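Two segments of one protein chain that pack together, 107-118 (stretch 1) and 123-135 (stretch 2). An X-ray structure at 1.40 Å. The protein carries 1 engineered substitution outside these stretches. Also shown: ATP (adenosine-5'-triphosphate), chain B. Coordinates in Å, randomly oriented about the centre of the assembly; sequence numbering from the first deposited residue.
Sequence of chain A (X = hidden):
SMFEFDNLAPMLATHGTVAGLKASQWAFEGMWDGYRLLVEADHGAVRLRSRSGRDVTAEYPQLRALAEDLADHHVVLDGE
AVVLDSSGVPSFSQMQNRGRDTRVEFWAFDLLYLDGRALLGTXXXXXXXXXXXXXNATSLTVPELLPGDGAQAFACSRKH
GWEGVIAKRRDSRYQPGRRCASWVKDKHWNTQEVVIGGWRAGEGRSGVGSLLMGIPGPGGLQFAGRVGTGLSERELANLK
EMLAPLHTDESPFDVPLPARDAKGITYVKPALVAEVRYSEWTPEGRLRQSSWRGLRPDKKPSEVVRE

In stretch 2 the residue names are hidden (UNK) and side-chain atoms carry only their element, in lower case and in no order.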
# COMPACT_ATOMS: atom_id res chain seq x y z
N TRP A 107 -11.38 -0.08 -4.56
CA TRP A 107 -11.15 0.74 -5.75
C TRP A 107 -10.63 -0.18 -6.84
O TRP A 107 -9.50 -0.67 -6.76
CB TRP A 107 -10.16 1.87 -5.47
CG TRP A 107 -10.76 2.99 -4.62
CD1 TRP A 107 -11.96 2.97 -3.97
CD2 TRP A 107 -10.18 4.28 -4.34
NE1 TRP A 107 -12.17 4.17 -3.31
CE2 TRP A 107 -11.09 4.98 -3.53
CE3 TRP A 107 -8.98 4.90 -4.70
CZ2 TRP A 107 -10.83 6.27 -3.07
CZ3 TRP A 107 -8.74 6.19 -4.24
CH2 TRP A 107 -9.65 6.86 -3.43
N ALA A 108 -11.46 -0.40 -7.85
CA ALA A 108 -11.12 -1.33 -8.93
C ALA A 108 -10.27 -0.63 -9.98
O ALA A 108 -10.54 0.52 -10.35
CB ALA A 108 -12.40 -1.84 -9.59
N PHE A 109 -9.26 -1.34 -10.47
CA PHE A 109 -8.44 -0.83 -11.56
C PHE A 109 -8.19 -1.82 -12.69
O PHE A 109 -7.52 -1.45 -13.68
CB PHE A 109 -7.13 -0.17 -11.08
CG PHE A 109 -6.33 -1.00 -10.09
CD1 PHE A 109 -5.78 -2.23 -10.46
CD2 PHE A 109 -6.05 -0.49 -8.81
CE1 PHE A 109 -5.01 -2.98 -9.55
CE2 PHE A 109 -5.29 -1.23 -7.90
CZ PHE A 109 -4.77 -2.46 -8.27
N ASP A 110 -8.72 -3.03 -12.61
CA ASP A 110 -8.66 -3.92 -13.77
C ASP A 110 -9.89 -4.81 -13.77
O ASP A 110 -10.57 -5.00 -12.75
CB ASP A 110 -7.36 -4.72 -13.86
CG ASP A 110 -6.82 -4.78 -15.28
OD1 ASP A 110 -7.66 -4.86 -16.22
OD2 ASP A 110 -5.58 -4.72 -15.46
N LEU A 111 -10.18 -5.35 -14.96
CA LEU A 111 -11.29 -6.26 -15.19
C LEU A 111 -10.70 -7.46 -15.91
O LEU A 111 -10.14 -7.31 -17.00
CB LEU A 111 -12.35 -5.58 -16.06
CG LEU A 111 -13.58 -6.42 -16.41
CD1 LEU A 111 -14.40 -6.75 -15.16
CD2 LEU A 111 -14.44 -5.69 -17.42
N LEU A 112 -10.76 -8.63 -15.27
CA LEU A 112 -10.11 -9.81 -15.81
C LEU A 112 -11.07 -10.82 -16.41
O LEU A 112 -10.63 -11.72 -17.14
CB LEU A 112 -9.30 -10.52 -14.71
CG LEU A 112 -8.34 -9.63 -13.91
CD1 LEU A 112 -7.49 -10.47 -12.97
CD2 LEU A 112 -7.46 -8.78 -14.84
N TYR A 113 -12.36 -10.70 -16.13
CA TYR A 113 -13.36 -11.61 -16.65
C TYR A 113 -14.69 -10.87 -16.57
O TYR A 113 -14.97 -10.22 -15.56
CB TYR A 113 -13.40 -12.88 -15.81
CG TYR A 113 -14.46 -13.88 -16.23
CD1 TYR A 113 -15.77 -13.77 -15.77
CD2 TYR A 113 -14.15 -14.94 -17.07
CE1 TYR A 113 -16.72 -14.67 -16.14
CE2 TYR A 113 -15.10 -15.85 -17.45
CZ TYR A 113 -16.39 -15.71 -16.99
OH TYR A 113 -17.38 -16.59 -17.33
N LEU A 114 -15.47 -10.98 -17.63
CA LEU A 114 -16.77 -10.31 -17.68
C LEU A 114 -17.75 -11.20 -18.44
O LEU A 114 -17.62 -11.35 -19.66
CB LEU A 114 -16.63 -8.95 -18.37
CG LEU A 114 -17.90 -8.16 -18.70
CD1 LEU A 114 -18.58 -7.78 -17.42
CD2 LEU A 114 -17.56 -6.92 -19.50
N ASP A 115 -18.69 -11.79 -17.71
CA ASP A 115 -19.89 -12.40 -18.29
C ASP A 115 -19.55 -13.36 -19.43
O ASP A 115 -20.13 -13.31 -20.52
CB ASP A 115 -20.91 -11.35 -18.74
CG ASP A 115 -21.41 -10.51 -17.58
OD1 ASP A 115 -21.56 -9.28 -17.74
OD2 ASP A 115 -21.61 -11.07 -16.49
N GLY A 116 -18.59 -14.25 -19.16
CA GLY A 116 -18.22 -15.29 -20.11
C GLY A 116 -17.01 -14.96 -20.94
O GLY A 116 -16.60 -15.80 -21.75
N ARG A 117 -16.45 -13.77 -20.80
CA ARG A 117 -15.27 -13.37 -21.55
C ARG A 117 -14.10 -13.19 -20.60
O ARG A 117 -14.08 -12.25 -19.79
CB ARG A 117 -15.51 -12.08 -22.33
CG ARG A 117 -16.39 -12.28 -23.55
CD ARG A 117 -17.57 -11.37 -23.50
NE ARG A 117 -17.15 -9.97 -23.60
CZ ARG A 117 -17.79 -8.96 -23.04
NH1 ARG A 117 -18.89 -9.19 -22.34
NH2 ARG A 117 -17.34 -7.72 -23.19
N ALA A 118 -13.13 -14.08 -20.70
CA ALA A 118 -11.87 -13.93 -19.99
C ALA A 118 -10.99 -12.92 -20.72
O ALA A 118 -10.86 -12.97 -21.94
CB ALA A 118 -11.18 -15.30 -19.94
N UNK A 123 -5.97 -6.19 -24.45
CA UNK A 123 -5.06 -5.09 -24.13
C UNK A 123 -5.65 -4.22 -23.02
O UNK A 123 -6.87 -4.01 -22.95
c UNK A 123 -4.86 -4.21 -25.36
n UNK A 123 -5.88 -5.96 -29.31
c UNK A 123 -4.62 -5.75 -29.64
c UNK A 123 -4.33 -4.14 -27.79
n UNK A 123 -3.87 -4.90 -28.95
n UNK A 123 -4.10 -6.39 -30.67
c UNK A 123 -4.09 -4.88 -26.49
N UNK A 124 -4.75 -3.68 -22.18
CA UNK A 124 -5.17 -2.85 -21.06
C UNK A 124 -6.17 -1.78 -21.49
O UNK A 124 -7.18 -1.56 -20.81
c UNK A 124 -4.40 -1.45 -18.05
c UNK A 124 -4.81 1.17 -18.86
c UNK A 124 -4.72 -0.49 -17.12
c UNK A 124 -4.92 0.82 -17.52
o UNK A 124 -5.26 1.80 -16.60
c UNK A 124 -4.27 -1.13 -19.41
c UNK A 124 -3.94 -2.19 -20.43
c UNK A 124 -4.48 0.19 -19.79
N UNK A 125 -5.89 -1.11 -22.60
CA UNK A 125 -6.76 -0.01 -23.03
C UNK A 125 -8.19 -0.48 -23.20
O UNK A 125 -9.14 0.22 -22.85
c UNK A 125 -6.28 2.52 -25.90
c UNK A 125 -6.22 0.56 -24.34
c UNK A 125 -7.08 1.64 -24.97
o UNK A 125 -5.27 3.10 -25.51
n UNK A 125 -6.71 2.61 -27.16
N UNK A 126 -8.36 -1.71 -23.71
CA UNK A 126 -9.70 -2.25 -23.94
C UNK A 126 -10.32 -2.79 -22.66
O UNK A 126 -11.53 -2.64 -22.45
o UNK A 126 -9.46 -1.73 -26.73
c UNK A 126 -9.08 -2.84 -26.32
o UNK A 126 -8.26 -3.55 -26.95
c UNK A 126 -9.63 -3.34 -25.01
N UNK A 127 -9.53 -3.43 -21.79
CA UNK A 127 -10.06 -3.85 -20.49
C UNK A 127 -10.58 -2.64 -19.72
O UNK A 127 -11.63 -2.71 -19.06
c UNK A 127 -5.37 -5.78 -18.85
c UNK A 127 -9.01 -4.57 -19.67
n UNK A 127 -6.64 -5.96 -18.53
n UNK A 127 -4.57 -5.13 -18.02
c UNK A 127 -7.65 -6.68 -19.34
n UNK A 127 -4.89 -6.23 -20.00
c UNK A 127 -8.35 -5.77 -20.35
N UNK A 128 -9.86 -1.51 -19.79
CA UNK A 128 -10.26 -0.31 -19.07
C UNK A 128 -11.60 0.21 -19.56
O UNK A 128 -12.46 0.58 -18.75
n UNK A 128 -9.74 3.74 -15.12
n UNK A 128 -8.40 2.07 -14.30
n UNK A 128 -9.03 2.06 -16.52
c UNK A 128 -8.34 0.81 -16.82
c UNK A 128 -9.18 0.77 -19.23
c UNK A 128 -8.01 0.63 -18.31
c UNK A 128 -9.06 2.63 -15.31
N UNK A 129 -11.80 0.25 -20.88
CA UNK A 129 -13.08 0.73 -21.40
C UNK A 129 -14.22 -0.16 -20.94
O UNK A 129 -15.30 0.33 -20.59
c UNK A 129 -12.76 3.04 -24.14
c UNK A 129 -12.06 1.90 -23.43
c UNK A 129 -13.03 0.84 -22.93
n UNK A 129 -11.58 5.02 -23.17
c UNK A 129 -11.80 4.20 -24.39
N UNK A 130 -13.99 -1.48 -20.91
CA UNK A 130 -15.03 -2.37 -20.41
C UNK A 130 -15.29 -2.15 -18.93
O UNK A 130 -16.45 -2.17 -18.48
c UNK A 130 -14.62 -3.83 -20.63
c UNK A 130 -15.92 -4.27 -22.72
c UNK A 130 -14.55 -4.32 -22.07
c UNK A 130 -14.01 -5.74 -22.07
N UNK A 131 -14.23 -1.95 -18.15
CA UNK A 131 -14.40 -1.68 -16.72
C UNK A 131 -15.16 -0.38 -16.49
O UNK A 131 -16.06 -0.31 -15.65
c UNK A 131 -13.65 -2.29 -13.76
c UNK A 131 -12.92 -1.24 -14.61
c UNK A 131 -11.46 -1.08 -14.20
c UNK A 131 -13.01 -1.61 -16.08
N UNK A 132 -14.81 0.67 -17.24
CA UNK A 132 -15.47 1.96 -17.08
C UNK A 132 -16.95 1.84 -17.39
O UNK A 132 -17.80 2.38 -16.66
o UNK A 132 -13.47 4.31 -19.94
o UNK A 132 -11.81 4.88 -18.61
c UNK A 132 -13.40 3.33 -17.76
c UNK A 132 -14.85 3.00 -18.00
c UNK A 132 -12.85 4.24 -18.84
N UNK A 133 -17.29 1.12 -18.47
CA UNK A 133 -18.70 0.90 -18.82
C UNK A 133 -19.43 0.18 -17.70
O UNK A 133 -20.55 0.56 -17.32
c UNK A 133 -20.27 -0.20 -20.48
o UNK A 133 -18.21 0.84 -21.20
c UNK A 133 -18.80 0.10 -20.13
N UNK A 134 -18.83 -0.88 -17.17
CA UNK A 134 -19.43 -1.62 -16.07
C UNK A 134 -19.67 -0.73 -14.86
O UNK A 134 -20.74 -0.75 -14.24
c UNK A 134 -18.52 -2.80 -15.69
c UNK A 134 -20.34 -4.34 -14.89
c UNK A 134 -19.02 -3.67 -14.53
c UNK A 134 -17.98 -4.72 -14.14
N UNK A 135 -18.68 0.10 -14.53
CA UNK A 135 -18.79 0.95 -13.35
C UNK A 135 -19.79 2.08 -13.55
O UNK A 135 -20.43 2.50 -12.58
c UNK A 135 -17.44 1.54 -12.98
PG ATP B . 5.00 -4.69 -4.20
O1G ATP B . 5.12 -4.05 -5.57
O2G ATP B . 5.77 -5.99 -4.03
O3G ATP B . 3.56 -4.80 -3.73
PB ATP B . 5.16 -2.64 -2.11
O1B ATP B . 6.30 -2.00 -1.37
O2B ATP B . 3.99 -3.25 -1.37
O3B ATP B . 5.77 -3.70 -3.17
PA ATP B . 4.95 -0.10 -3.49
O1A ATP B . 6.38 -0.08 -3.93
O2A ATP B . 4.39 0.74 -2.37
O3A ATP B . 4.56 -1.62 -3.19
O5' ATP B . 4.00 -0.02 -4.80
C5' ATP B . 2.61 0.25 -4.68
C4' ATP B . 1.82 -1.03 -4.36
O4' ATP B . 0.44 -0.71 -4.47
C3' ATP B . 2.08 -2.16 -5.33
O3' ATP B . 1.76 -3.39 -4.68
C2' ATP B . 1.03 -1.89 -6.37
O2' ATP B . 0.71 -3.06 -7.15
C1' ATP B . -0.16 -1.43 -5.54
N9 ATP B . -0.99 -0.44 -6.26
C8 ATP B . -1.47 0.72 -5.75
N7 ATP B . -2.23 1.38 -6.67
C5 ATP B . -2.24 0.60 -7.77
C6 ATP B . -2.83 0.71 -9.10
N6 ATP B . -3.54 1.79 -9.44
N1 ATP B . -2.61 -0.29 -9.96
C2 ATP B . -1.89 -1.38 -9.65
N3 ATP B . -1.31 -1.54 -8.45
C4 ATP B . -1.44 -0.58 -7.51
O HOH W 1 -9.13 2.63 -11.56

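Position 123 has three carbons, a nitrogen, and a carbon bearing two more nitrogens: a guanidinium, hence Arg123. It precedes the helix at the N-cap position and lies out of reach of stretch 1. Position 124 opens the helix with one carbon and a six-carbon ring bearing an oxygen, so Tyr124; its CD1 lies 4.3 Å from Asp110 OD2.

Position 125, three carbons with one oxygen and one nitrogen on the third, is Gln125. Position 126, two carbons with two oxygens on the second, is Asp126. Neither reaches the strand.

Position 127 again ends in a guanidinium, and its CA-to-CB bond points toward stretch 1: Arg127. NE donates to Asp110 OD1 at 2.8 Å (N-H...O angle 173°) and NH2 to Asp110 OD2 at 2.8 Å (161°), a two-pronged salt bridge at the guanidinium edge. Position 128 carries the same atom set, so Arg128. Its CB points away, but three successive m rotamers (chi1 to chi3) accompany a chain whose end comes nearer; NH1 lies 3.7 Å from Phe109 O, and water 1 accepts from Arg128 NH1 (2.9 Å) while donating to Ala108 O (2.8 Å).

Position 129, four carbons in a row ending in nitrogen, is Lys129, exposed and without contact.

Position 130 has four carbons forked at the second: Leu130. Its CB lies 3.7 Å from Leu111 CD2 and 4.4 Å from Leu114 CD2, while its CD2 is 3.8 Å from Arg117 NH2, at the edge of that guanidinium. Position 131 has the same fork and is Leu131. Its CB is 4.0 Å from Leu111 CB, and its CD2 is 3.7 Å from Asp110 N, so it packs on backbone as well as side chain.

Position 132, three carbons with two oxygens on the third, is Glu132; its OE2 forms a long salt bridge with Lys129 NZ (3.8 Å). Position 133, one carbon bearing an oxygen and a carbon, is Thr133, exposed. Position 134, four carbons forked at the second, is Leu134, with CD2 4.2 Å from Leu111 CD1. Position 135, a single carbon, is Ala135, out of reach.

The helix crosses the strand at 102°, with axes 7.3 Å apart at closest approach, and 563 Å² is buried in total. Leu111, the residue most covered by the other stretch, fits among Leu130, Leu131 and Leu134. Beside this apolar patch, Asp110 holds Arg127 while its OD1 also accepts from Leu111 N (2.9 Å), tying the salt bridge to the strand backbone. Leu111 O is buried without a partner.

Stretch 2, residues 123-135: RYQDRRKLLETLA
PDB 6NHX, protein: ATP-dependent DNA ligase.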